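Side-chain contacts in extracellular invertase (Aspergillus kawachii, PDB 5XH8), which hydrolyses sucrose-type beta-fructofuranosides and shows high transfructosylation activity, probably passing fructosyl units to sugar acceptors to build fructooligosaccharides such as 1-kestose: residues Q224-P229 with G241-N246; S232-G237 with N307-L312; G237-R242 with A390-A395; G271-D276 with S317-A322; M289-G294 with Q412-S417. All coordinates share one frame; numbering follows the deposited sequence.

Contact 1: Q224-P229 with G241-N246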
# COMPACT_ATOMS: atom_id res chain seq x y z
N GLN A 224 16.81 12.21 -3.05
CA GLN A 224 16.39 13.24 -3.98
C GLN A 224 17.55 13.69 -4.85
O GLN A 224 18.17 14.72 -4.56
CB GLN A 224 15.84 14.44 -3.23
CG GLN A 224 14.57 14.10 -2.48
CD GLN A 224 14.21 15.17 -1.51
OE1 GLN A 224 14.37 14.99 -0.29
NE2 GLN A 224 13.71 16.29 -2.02
N TRP A 225 17.84 12.94 -5.90
CA TRP A 225 19.04 13.21 -6.69
C TRP A 225 19.01 14.62 -7.33
O TRP A 225 20.05 15.16 -7.62
CB TRP A 225 19.31 12.08 -7.71
CG TRP A 225 18.69 12.26 -9.04
CD1 TRP A 225 17.38 12.60 -9.31
CD2 TRP A 225 19.33 12.11 -10.30
NE1 TRP A 225 17.18 12.69 -10.67
CE2 TRP A 225 18.36 12.39 -11.30
CE3 TRP A 225 20.63 11.79 -10.69
CZ2 TRP A 225 18.66 12.35 -12.67
CZ3 TRP A 225 20.93 11.73 -12.05
CH2 TRP A 225 19.94 12.01 -13.03
N TRP A 226 17.82 15.18 -7.54
CA TRP A 226 17.66 16.56 -7.96
C TRP A 226 16.47 17.15 -7.22
O TRP A 226 15.37 16.57 -7.22
CB TRP A 226 17.46 16.67 -9.49
CG TRP A 226 17.29 18.08 -9.99
CD1 TRP A 226 17.93 19.21 -9.51
CD2 TRP A 226 16.47 18.52 -11.08
NE1 TRP A 226 17.52 20.32 -10.21
CE2 TRP A 226 16.64 19.93 -11.18
CE3 TRP A 226 15.62 17.87 -11.97
CZ2 TRP A 226 15.97 20.70 -12.14
CZ3 TRP A 226 14.93 18.64 -12.92
CH2 TRP A 226 15.12 20.04 -13.00
N HIS A 227 16.70 18.28 -6.56
CA HIS A 227 15.64 19.01 -5.91
C HIS A 227 15.97 20.49 -5.92
O HIS A 227 17.12 20.86 -6.01
CB HIS A 227 15.44 18.48 -4.47
CG HIS A 227 16.63 18.68 -3.59
ND1 HIS A 227 16.79 19.79 -2.80
CD2 HIS A 227 17.75 17.93 -3.42
CE1 HIS A 227 17.94 19.72 -2.16
NE2 HIS A 227 18.55 18.60 -2.52
N GLU A 228 14.95 21.34 -5.86
CA GLU A 228 15.13 22.79 -5.90
C GLU A 228 14.17 23.39 -4.90
O GLU A 228 13.13 22.80 -4.60
CB GLU A 228 14.80 23.34 -7.28
CG GLU A 228 15.67 22.82 -8.41
CD GLU A 228 17.09 23.36 -8.38
OE1 GLU A 228 17.39 24.27 -7.59
OE2 GLU A 228 17.91 22.83 -9.15
N PRO A 229 14.52 24.58 -4.35
CA PRO A 229 13.61 25.28 -3.44
C PRO A 229 12.30 25.67 -4.11
O PRO A 229 12.29 25.99 -5.31
CB PRO A 229 14.39 26.56 -3.06
CG PRO A 229 15.80 26.25 -3.33
CD PRO A 229 15.80 25.30 -4.51
N GLY A 241 11.66 29.11 -17.55
CA GLY A 241 10.48 29.19 -16.71
C GLY A 241 10.86 29.22 -15.26
O GLY A 241 11.81 29.91 -14.88
N ARG A 242 10.11 28.47 -14.45
CA ARG A 242 10.43 28.28 -13.04
C ARG A 242 10.41 26.79 -12.68
O ARG A 242 9.73 25.97 -13.31
CB ARG A 242 9.47 29.05 -12.14
CG ARG A 242 9.21 30.50 -12.53
CD ARG A 242 8.53 31.26 -11.40
NE ARG A 242 9.46 31.44 -10.27
CZ ARG A 242 10.35 32.44 -10.13
NH1 ARG A 242 10.47 33.40 -11.03
NH2 ARG A 242 11.16 32.46 -9.07
N TRP A 243 11.20 26.45 -11.67
CA TRP A 243 11.15 25.13 -11.05
C TRP A 243 9.80 24.94 -10.36
O TRP A 243 9.31 23.82 -10.26
CB TRP A 243 12.30 24.94 -10.06
CG TRP A 243 13.70 25.12 -10.63
CD1 TRP A 243 14.73 25.83 -10.06
CD2 TRP A 243 14.23 24.57 -11.85
NE1 TRP A 243 15.87 25.75 -10.84
CE2 TRP A 243 15.59 24.99 -11.94
CE3 TRP A 243 13.70 23.77 -12.88
CZ2 TRP A 243 16.42 24.63 -13.01
CZ3 TRP A 243 14.52 23.42 -13.95
CH2 TRP A 243 15.86 23.84 -14.01
N ALA A 244 9.22 26.04 -9.87
CA ALA A 244 7.82 26.11 -9.52
C ALA A 244 7.48 25.20 -8.33
O ALA A 244 8.36 24.95 -7.47
CB ALA A 244 6.95 25.86 -10.75
N PHE A 245 6.25 24.71 -8.24
CA PHE A 245 5.80 24.06 -6.99
C PHE A 245 5.83 22.54 -6.96
O PHE A 245 5.67 21.95 -5.89
CB PHE A 245 4.42 24.55 -6.64
CG PHE A 245 4.38 26.02 -6.31
CD1 PHE A 245 4.24 26.97 -7.31
CD2 PHE A 245 4.47 26.46 -4.99
CE1 PHE A 245 4.18 28.33 -7.01
CE2 PHE A 245 4.42 27.82 -4.67
CZ PHE A 245 4.27 28.75 -5.69
N ASN A 246 6.04 21.91 -8.11
CA ASN A 246 6.01 20.45 -8.21
C ASN A 246 6.57 20.04 -9.57
O ASN A 246 6.30 20.72 -10.54
CB ASN A 246 4.57 19.95 -8.05
CG ASN A 246 4.48 18.44 -7.95
OD1 ASN A 246 5.00 17.84 -7.01
ND2 ASN A 246 3.82 17.83 -8.91
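W226 meets W243 in a T-shaped aromatic contact, buried where the last strand of one beta-propeller blade (219-227) gives way to the loop that leads into the next. The strand turns a corner at W225 and W226, and the same loop comes back past its end, bringing the CA atoms of E228 and W243 to 6.9 Å. The edge of W226 drives into the face of W243: the six-membered rings stand at 90° with centroids 5.0 Å apart, and W226 CH2 lies 3.6 Å from W243 CZ3. E228 covers the other part of this same face. Its aliphatic CG makes a CH-pi contact 3.7 Å from the centroid of the five-membered ring of W243. The chain of E228 bends at chi2 (-72°), which lays the carboxylate nearly parallel to the indole, 15° from its plane. Tryptophan suits both ring positions, offering a broad face in one and an edge with an N-H beside it in the other. V292 of strand 286-298 packs against both indoles. The donor of W226 is used within its own segment: NE1 gives a hydrogen bond of 2.8 Å to E228 OE2, reaching this oxygen on its anti side.

Contact 2: S232-G237 with N307-L312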
# COMPACT_ATOMS: atom_id res chain seq x y z
N SER A 232 11.64 28.39 -7.06
CA SER A 232 12.89 28.94 -7.50
C SER A 232 12.92 28.82 -9.02
O SER A 232 12.00 28.25 -9.65
CB SER A 232 14.06 28.20 -6.84
OG SER A 232 14.01 26.80 -7.06
N THR A 233 13.97 29.38 -9.62
CA THR A 233 14.09 29.43 -11.07
C THR A 233 15.55 29.32 -11.53
O THR A 233 16.46 29.67 -10.79
CB THR A 233 13.46 30.72 -11.61
OG1 THR A 233 13.46 30.67 -13.04
CG2 THR A 233 14.25 31.98 -11.13
N TRP A 234 15.74 28.80 -12.75
CA TRP A 234 17.05 28.80 -13.41
C TRP A 234 17.37 30.24 -13.84
O TRP A 234 16.53 30.90 -14.50
CB TRP A 234 17.04 27.89 -14.63
CG TRP A 234 18.35 27.77 -15.30
CD1 TRP A 234 18.65 28.14 -16.58
CD2 TRP A 234 19.56 27.26 -14.73
NE1 TRP A 234 19.97 27.87 -16.86
CE2 TRP A 234 20.55 27.33 -15.74
CE3 TRP A 234 19.89 26.73 -13.48
CZ2 TRP A 234 21.88 26.90 -15.52
CZ3 TRP A 234 21.20 26.29 -13.26
CH2 TRP A 234 22.18 26.38 -14.28
N GLY A 235 18.56 30.71 -13.46
CA GLY A 235 18.95 32.11 -13.71
C GLY A 235 17.98 33.07 -13.04
O GLY A 235 17.71 32.94 -11.86
N ASN A 236 17.42 33.99 -13.80
CA ASN A 236 16.43 34.94 -13.28
C ASN A 236 15.02 34.74 -13.85
O ASN A 236 14.21 35.67 -13.82
CB ASN A 236 16.89 36.37 -13.59
CG ASN A 236 16.98 36.65 -15.09
OD1 ASN A 236 16.63 35.81 -15.93
ND2 ASN A 236 17.47 37.82 -15.42
N GLY A 237 14.73 33.55 -14.38
CA GLY A 237 13.38 33.24 -14.88
C GLY A 237 13.17 33.56 -16.34
O GLY A 237 12.06 33.45 -16.83
N ASN A 307 23.47 22.60 -15.40
CA ASN A 307 24.37 23.61 -15.98
C ASN A 307 23.77 24.46 -17.10
O ASN A 307 24.37 25.46 -17.48
CB ASN A 307 25.69 22.97 -16.44
CG ASN A 307 25.48 21.74 -17.27
OD1 ASN A 307 24.53 21.65 -18.07
ND2 ASN A 307 26.35 20.76 -17.08
N MET A 308 22.61 24.05 -17.62
CA MET A 308 21.81 24.86 -18.53
C MET A 308 20.40 24.27 -18.64
O MET A 308 20.17 23.11 -18.29
CB MET A 308 22.47 24.96 -19.92
CG MET A 308 22.82 23.63 -20.57
SD MET A 308 23.54 23.77 -22.22
CE MET A 308 23.76 22.08 -22.74
N ALA A 309 19.45 25.07 -19.11
CA ALA A 309 18.06 24.64 -19.19
C ALA A 309 17.27 25.53 -20.14
O ALA A 309 17.63 26.71 -20.38
CB ALA A 309 17.43 24.65 -17.81
N GLY A 310 16.20 24.95 -20.68
CA GLY A 310 15.33 25.65 -21.62
C GLY A 310 13.98 24.98 -21.68
O GLY A 310 13.64 24.19 -20.79
N PHE A 311 13.23 25.29 -22.74
CA PHE A 311 11.92 24.68 -22.97
C PHE A 311 12.04 23.64 -24.07
O PHE A 311 12.65 23.90 -25.11
CB PHE A 311 10.89 25.74 -23.36
CG PHE A 311 10.36 26.53 -22.22
CD1 PHE A 311 11.07 27.61 -21.71
CD2 PHE A 311 9.11 26.23 -21.65
CE1 PHE A 311 10.58 28.36 -20.66
CE2 PHE A 311 8.61 26.98 -20.59
CZ PHE A 311 9.34 28.05 -20.10
N LEU A 312 11.50 22.44 -23.83
CA LEU A 312 11.28 21.48 -24.90
C LEU A 312 10.16 21.96 -25.84
O LEU A 312 10.16 21.66 -27.06
CB LEU A 312 10.96 20.12 -24.29
CG LEU A 312 10.69 18.96 -25.25
CD1 LEU A 312 11.84 18.73 -26.22
CD2 LEU A 312 10.40 17.73 -24.44
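W234 lies against the backbone of N307-A309, a meeting of an interblade loop with strand 302-311 of the beta-propeller. CG stands anti to the backbone N (chi1 -176°), which carries the indole from the loop toward the strand. Beyond CB the five-membered ring comes first: CG and CD1 face the methyl of A309, with CD1 3.9 Å from A309 CB. This methyl sits over one face of the ring in a CH-pi contact, 4.1 Å from the centroid and 20° off the normal. Alanine fits because a single methyl lets the flat ring settle close to the strand. CE2 then passes M308 CA at 3.9 Å. At the far rim the six-membered ring reaches the peptide between N307 and M308, where CZ2 is 3.5 Å from N307 C and CH2 lies slightly farther from the same atom. The contact is therefore largely ring against backbone.

The loop end is shaped by a type II' turn from W234 to G237, closed by a bond of 3.2 Å from G237 N to W234 O. G235, with positive phi, occupies its second position as glycine commonly does, and its N is hydrogen-bonded to a glycerol, probably from the crystallisation liquor. W234 also touches W243 of the same loop. Although NE1 passes only 3.6 Å from A309 N, its N-H is spent on the carbonyl oxygen of A395.

Contact 3: G237-R242 with A390-A395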
# COMPACT_ATOMS: atom_id res chain seq x y z
N GLY A 237 14.73 33.55 -14.38
CA GLY A 237 13.38 33.24 -14.88
C GLY A 237 13.17 33.56 -16.34
O GLY A 237 12.06 33.45 -16.83
N THR A 238 14.25 33.92 -17.05
CA THR A 238 14.13 34.36 -18.43
C THR A 238 14.05 33.18 -19.38
O THR A 238 13.21 33.17 -20.26
CB THR A 238 15.34 35.24 -18.85
OG1 THR A 238 15.48 36.32 -17.93
CG2 THR A 238 15.17 35.81 -20.24
N TRP A 239 14.95 32.22 -19.22
CA TRP A 239 15.19 31.20 -20.26
C TRP A 239 14.53 29.82 -20.04
O TRP A 239 14.42 29.04 -20.98
CB TRP A 239 16.71 31.03 -20.45
CG TRP A 239 17.38 32.33 -20.89
CD1 TRP A 239 18.09 33.21 -20.11
CD2 TRP A 239 17.36 32.91 -22.21
NE1 TRP A 239 18.52 34.28 -20.86
CE2 TRP A 239 18.09 34.12 -22.15
CE3 TRP A 239 16.79 32.51 -23.44
CZ2 TRP A 239 18.26 34.95 -23.27
CZ3 TRP A 239 16.98 33.34 -24.55
CH2 TRP A 239 17.70 34.54 -24.46
N ALA A 240 14.13 29.51 -18.81
CA ALA A 240 13.67 28.16 -18.47
C ALA A 240 12.58 28.16 -17.41
O ALA A 240 12.56 27.31 -16.51
CB ALA A 240 14.85 27.31 -18.05
N GLY A 241 11.66 29.11 -17.55
CA GLY A 241 10.48 29.19 -16.71
C GLY A 241 10.86 29.22 -15.26
O GLY A 241 11.81 29.91 -14.88
N ARG A 242 10.11 28.47 -14.45
CA ARG A 242 10.43 28.28 -13.04
C ARG A 242 10.41 26.79 -12.68
O ARG A 242 9.73 25.97 -13.31
CB ARG A 242 9.47 29.05 -12.14
CG ARG A 242 9.21 30.50 -12.53
CD ARG A 242 8.53 31.26 -11.40
NE ARG A 242 9.46 31.44 -10.27
CZ ARG A 242 10.35 32.44 -10.13
NH1 ARG A 242 10.47 33.40 -11.03
NH2 ARG A 242 11.16 32.46 -9.07
N ALA A 390 26.74 35.73 -26.01
CA ALA A 390 27.20 34.35 -25.94
C ALA A 390 27.52 33.87 -24.52
O ALA A 390 27.37 32.69 -24.22
CB ALA A 390 28.40 34.14 -26.85
N ARG A 391 27.97 34.79 -23.66
CA ARG A 391 28.50 34.47 -22.33
C ARG A 391 27.47 34.56 -21.21
O ARG A 391 27.80 34.24 -20.07
CB ARG A 391 29.69 35.39 -21.97
CG ARG A 391 30.96 35.13 -22.76
CD ARG A 391 31.75 33.97 -22.19
NE ARG A 391 32.88 33.63 -23.05
CZ ARG A 391 33.75 32.65 -22.81
NH1 ARG A 391 33.63 31.88 -21.74
NH2 ARG A 391 34.75 32.43 -23.66
N GLU A 392 26.24 34.98 -21.50
CA GLU A 392 25.23 35.14 -20.46
C GLU A 392 25.04 33.79 -19.75
O GLU A 392 25.07 32.74 -20.41
CB GLU A 392 23.91 35.61 -21.07
CG GLU A 392 22.81 35.90 -20.07
CD GLU A 392 21.63 36.61 -20.70
OE1 GLU A 392 20.51 36.48 -20.18
OE2 GLU A 392 21.81 37.30 -21.72
N SER A 393 24.94 33.82 -18.43
CA SER A 393 24.80 32.60 -17.63
C SER A 393 23.33 32.44 -17.21
O SER A 393 22.53 33.35 -17.37
CB SER A 393 25.71 32.68 -16.42
OG SER A 393 25.28 33.74 -15.60
N GLY A 394 22.99 31.27 -16.68
CA GLY A 394 21.61 30.98 -16.30
C GLY A 394 20.70 30.98 -17.52
O GLY A 394 19.56 31.42 -17.44
N ALA A 395 21.22 30.47 -18.64
CA ALA A 395 20.54 30.49 -19.91
C ALA A 395 20.46 29.07 -20.46
O ALA A 395 20.65 28.11 -19.71
CB ALA A 395 21.28 31.43 -20.87
O HOH W 1 16.80 31.85 -17.17
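Two irregular loops meet here, W239 and A395 bringing their CA atoms to 5.4 Å just after helix 388-391 has ended and E392 has left helical geometry. W239 carries nearly all of the contact, and its indole is gripped at one edge and on both faces. At the edge, NE1 donates a nearly straight hydrogen bond (166°) of 3.0 Å to E392 OE1. The acceptor lies close to the ring plane, yet the N-H comes in from well above the carboxylate, 55° out of its plane. E392 reaches this far because its chain is extended, with CG anti to the backbone N (chi1 -176°). Over one face sits the methyl of A395, whose CB is 3.9 Å from the centroid of the five-membered ring, a CH-pi contact that a small residue can make while its backbone stays close. T238 CG2 rests on the opposite face. W239 CD1 also approaches G394 O, at 3.5 Å; G394 adopts positive phi, a conformation in which glycine is at ease.

Water 1 lies between the backbones: W239 N donates to it at 2.8 Å, and it lies 2.8 Å from G394 O, to which it can donate, though other acceptors compete for its protons.

The second oxygen of E392 forms a salt bridge with R525, and K523 makes a cation-pi contact with W239. Through these two partners the loop between strands 219-227 and 247-248, and that between helix 388-391 and strand 398-403, both border strand 520-523 and the turn after it in the C-terminal beta-sandwich.

Contact 4: G271-D276 with S317-A322. With NA (sodium ion), chain B.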
# COMPACT_ATOMS: atom_id res chain seq x y z
N GLY A 271 7.85 18.49 -16.52
CA GLY A 271 6.82 19.49 -16.41
C GLY A 271 6.98 20.15 -15.05
O GLY A 271 7.27 19.48 -14.06
N THR A 272 6.79 21.46 -14.98
CA THR A 272 6.72 22.14 -13.68
C THR A 272 5.36 22.80 -13.53
O THR A 272 4.84 23.40 -14.47
CB THR A 272 7.87 23.16 -13.47
OG1 THR A 272 7.63 24.38 -14.18
CG2 THR A 272 9.17 22.59 -13.90
N GLU A 273 4.79 22.67 -12.33
CA GLU A 273 3.49 23.20 -11.99
C GLU A 273 3.66 24.53 -11.27
O GLU A 273 4.13 24.57 -10.12
CB GLU A 273 2.70 22.22 -11.11
CG GLU A 273 2.43 20.88 -11.77
CD GLU A 273 1.32 20.12 -11.05
OE1 GLU A 273 0.15 20.55 -11.17
OE2 GLU A 273 1.65 19.16 -10.33
N GLY A 274 3.29 25.61 -11.96
CA GLY A 274 3.41 26.98 -11.46
C GLY A 274 2.11 27.62 -11.04
O GLY A 274 1.00 27.12 -11.31
N SER A 275 2.26 28.76 -10.38
CA SER A 275 1.15 29.50 -9.81
C SER A 275 1.56 30.94 -9.61
O SER A 275 2.73 31.20 -9.36
CB SER A 275 0.82 28.91 -8.45
OG SER A 275 -0.36 29.47 -7.90
N ASP A 276 0.61 31.86 -9.71
CA ASP A 276 0.76 33.19 -9.08
C ASP A 276 0.55 33.05 -7.59
O ASP A 276 -0.01 32.06 -7.13
CB ASP A 276 -0.28 34.16 -9.61
CG ASP A 276 -0.20 34.31 -11.08
OD1 ASP A 276 0.91 34.64 -11.58
OD2 ASP A 276 -1.23 34.05 -11.73
N SER A 317 -0.01 25.32 -23.79
CA SER A 317 -0.73 24.04 -23.67
C SER A 317 0.17 22.81 -23.86
O SER A 317 -0.31 21.68 -23.80
CB SER A 317 -1.91 24.02 -24.66
OG SER A 317 -2.84 25.06 -24.36
N SER A 318 1.46 23.04 -24.08
CA SER A 318 2.45 21.99 -24.25
C SER A 318 2.98 21.53 -22.92
O SER A 318 3.36 22.36 -22.11
CB SER A 318 3.63 22.51 -25.07
OG SER A 318 3.22 22.90 -26.35
N TYR A 319 3.03 20.21 -22.69
CA TYR A 319 3.36 19.66 -21.37
C TYR A 319 3.62 18.16 -21.39
O TYR A 319 3.47 17.52 -22.42
CB TYR A 319 2.22 19.98 -20.38
CG TYR A 319 2.59 19.97 -18.91
CD1 TYR A 319 3.61 20.82 -18.42
CD2 TYR A 319 1.90 19.18 -18.00
CE1 TYR A 319 3.92 20.84 -17.08
CE2 TYR A 319 2.24 19.17 -16.67
CZ TYR A 319 3.24 20.01 -16.20
OH TYR A 319 3.62 20.02 -14.87
N ALA A 320 4.08 17.62 -20.25
CA ALA A 320 4.00 16.19 -19.96
C ALA A 320 4.75 15.32 -20.92
O ALA A 320 4.32 14.19 -21.17
CB ALA A 320 2.53 15.75 -19.89
N ALA A 321 5.87 15.79 -21.46
CA ALA A 321 6.56 15.03 -22.50
C ALA A 321 7.03 13.66 -22.01
O ALA A 321 7.52 13.53 -20.88
CB ALA A 321 7.71 15.81 -23.08
N ALA A 322 6.82 12.66 -22.85
CA ALA A 322 7.34 11.34 -22.63
C ALA A 322 8.13 10.93 -23.84
O ALA A 322 7.62 10.89 -24.97
CB ALA A 322 6.24 10.33 -22.37
NA NA B . 3.45 24.66 -21.47
O HOH W 2 5.81 25.07 -21.80
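Van der Waals packing dominates between Y319 and strand 271-274. The tyrosine ring comes obliquely against G271, with CE1 only 3.3 Å from G271 CA. Glycine allows so close an approach because it has no CB, and one here would point at the ring. Farther out, the phenolic OH passes 3.4 Å from E273 CG, the two side chains crossing at about a right angle.

The strands belong to different sheets, in successive blades of the five-bladed beta-propeller that characterises family 32 glycoside hydrolases. Their short axes approach to 7.0 Å at 148°, and Y319 spans the interval from a CG anti to its backbone N (chi1 -158°).

The polar ends find other partners. Y319 OH lies at 3.5 Å from T272 N, where the angle is too poor for a bond, and it is instead hydrogen-bonded to E248 OE1. E273 has both carboxylate oxygens engaged, OE1 by T284 OG1 and OE2 by N246 ND2, which fixes the rotation of the group beside a bound glycerol.

Metal coordination involves the chain just before the tyrosine. S318 O binds the sodium ion at 2.4 Å, water 2 binds it at the same distance, and the carbonyl oxygens of H287, G315 and F316 complete its ligands. The ring of H287 also meets that of Y319 edge-to-face.

Contact 5: M289-G294 with Q412-S417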
# COMPACT_ATOMS: atom_id res chain seq x y z
N MET A 289 7.10 23.25 -19.87
CA MET A 289 7.65 22.02 -20.44
C MET A 289 9.14 22.21 -20.68
O MET A 289 9.58 22.66 -21.76
CB MET A 289 6.95 21.65 -21.74
CG MET A 289 7.27 20.25 -22.26
SD MET A 289 7.11 18.94 -21.02
CE MET A 289 8.81 18.47 -20.70
N LEU A 290 9.91 21.86 -19.66
CA LEU A 290 11.35 22.17 -19.61
C LEU A 290 12.27 20.99 -19.94
O LEU A 290 11.90 19.81 -19.79
CB LEU A 290 11.70 22.70 -18.22
CG LEU A 290 10.89 23.85 -17.64
CD1 LEU A 290 11.38 24.20 -16.24
CD2 LEU A 290 10.96 25.06 -18.54
N TRP A 291 13.47 21.33 -20.43
CA TRP A 291 14.62 20.42 -20.50
C TRP A 291 15.75 21.01 -19.66
O TRP A 291 15.81 22.23 -19.43
CB TRP A 291 15.09 20.15 -21.94
CG TRP A 291 15.71 21.36 -22.64
CD1 TRP A 291 15.08 22.22 -23.48
CD2 TRP A 291 17.07 21.83 -22.54
NE1 TRP A 291 15.95 23.18 -23.93
CE2 TRP A 291 17.18 22.98 -23.37
CE3 TRP A 291 18.21 21.38 -21.83
CZ2 TRP A 291 18.39 23.72 -23.51
CZ3 TRP A 291 19.43 22.13 -21.97
CH2 TRP A 291 19.49 23.28 -22.81
N VAL A 292 16.63 20.13 -19.16
CA VAL A 292 17.72 20.52 -18.26
C VAL A 292 18.91 19.63 -18.49
O VAL A 292 18.76 18.40 -18.52
CB VAL A 292 17.35 20.40 -16.76
CG1 VAL A 292 18.42 21.05 -15.88
CG2 VAL A 292 16.00 21.03 -16.48
N SER A 293 20.08 20.25 -18.66
CA SER A 293 21.36 19.55 -18.77
C SER A 293 22.02 19.61 -17.41
O SER A 293 21.88 20.59 -16.71
CB SER A 293 22.27 20.24 -19.80
OG SER A 293 23.54 19.60 -19.86
N GLY A 294 22.74 18.57 -17.03
CA GLY A 294 23.45 18.60 -15.78
C GLY A 294 24.55 17.57 -15.64
O GLY A 294 24.61 16.60 -16.40
N GLN A 412 27.13 25.05 -26.80
CA GLN A 412 26.45 23.76 -26.69
C GLN A 412 25.05 23.98 -26.14
O GLN A 412 24.85 24.81 -25.24
CB GLN A 412 27.24 22.85 -25.75
CG GLN A 412 26.83 21.39 -25.76
CD GLN A 412 27.33 20.65 -24.54
OE1 GLN A 412 27.00 20.98 -23.40
NE2 GLN A 412 28.13 19.64 -24.77
N THR A 413 24.08 23.24 -26.67
CA THR A 413 22.69 23.32 -26.22
C THR A 413 21.96 22.03 -26.60
O THR A 413 22.53 21.12 -27.24
CB THR A 413 21.98 24.54 -26.82
OG1 THR A 413 20.74 24.77 -26.15
CG2 THR A 413 21.69 24.36 -28.29
N LEU A 414 20.69 21.94 -26.22
CA LEU A 414 19.87 20.78 -26.61
C LEU A 414 19.32 21.00 -28.02
O LEU A 414 18.65 22.00 -28.30
CB LEU A 414 18.72 20.54 -25.62
CG LEU A 414 17.85 19.32 -25.95
CD1 LEU A 414 18.63 18.03 -25.71
CD2 LEU A 414 16.54 19.33 -25.18
N GLY A 415 19.62 20.04 -28.89
CA GLY A 415 19.06 19.99 -30.23
C GLY A 415 17.68 19.36 -30.20
O GLY A 415 17.50 18.28 -29.62
N ILE A 416 16.71 20.06 -30.80
CA ILE A 416 15.31 19.65 -30.90
C ILE A 416 14.94 19.71 -32.38
O ILE A 416 14.93 20.78 -32.96
CB ILE A 416 14.37 20.61 -30.09
CG1 ILE A 416 14.84 20.73 -28.63
CG2 ILE A 416 12.92 20.12 -30.17
CD1 ILE A 416 14.17 21.82 -27.83
N SER A 417 14.62 18.56 -32.99
CA SER A 417 14.20 18.51 -34.38
C SER A 417 13.11 17.45 -34.57
O SER A 417 12.98 16.54 -33.76
CB SER A 417 15.40 18.19 -35.28
OG SER A 417 15.95 16.94 -34.89
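L414 covers the indole of W291 across a buried apolar interface. Its CB stands over the centre of the six-membered ring, 3.6 Å from the centroid and 9° off the normal, a well-aligned CH-pi contact. Its CD2 lies over the root of the same indole, 3.4 Å from W291 CG. Branched leucine suits the place, since CB and one methyl can lie along a single flat surface. Two neighbours add lighter contacts: T413 OG1 comes to 3.7 Å from W291 CZ2, and I416 CD1 to 4.5 Å from W291 CD1.

W291 holds its ring in this orientation with CG between the backbone N and the carbonyl carbon (chi1 68°), the crowded position, while strand bonds to G310 fix its backbone. The hydroxyl of T413, buried beside the indole, is satisfied by a hydrogen bond to S396 O; S396 also touches W291. The backbones stay well apart, W291 and L414 having CA atoms 8.1 Å from each other.

Strands 286-298 and 408-418 thus meet through side chains, their segment axes 8.3 Å apart and inclined at 139°. Face-to-face packing of neighbouring sheets is characteristic of the beta-propeller; here W291 supplies much of the surface between two blades.

In the fold
Contacts 4 and 5 lie deepest, joining strands of neighbouring blades by packing; contact 4 alone has a metal at its side. Contact 1 is also buried, whereas contacts 2 and 3 are only partly buried. Contacts 1, 2 and 3 draw on one long loop, 228-246, whose tryptophans each serve a different partner: an adjoining strand end, a strand backbone and the loop bordering the C-terminal domain. Direct hydrogen bonding between segments occurs in contact 3, the farthest of the five from the chain centre. Strands 286-298 and 302-311 pair in one sheet and so couple contacts 5 and 2, while the hydroxyl of T272 in contact 4 donates a hydrogen bond to R242 O of contact 1.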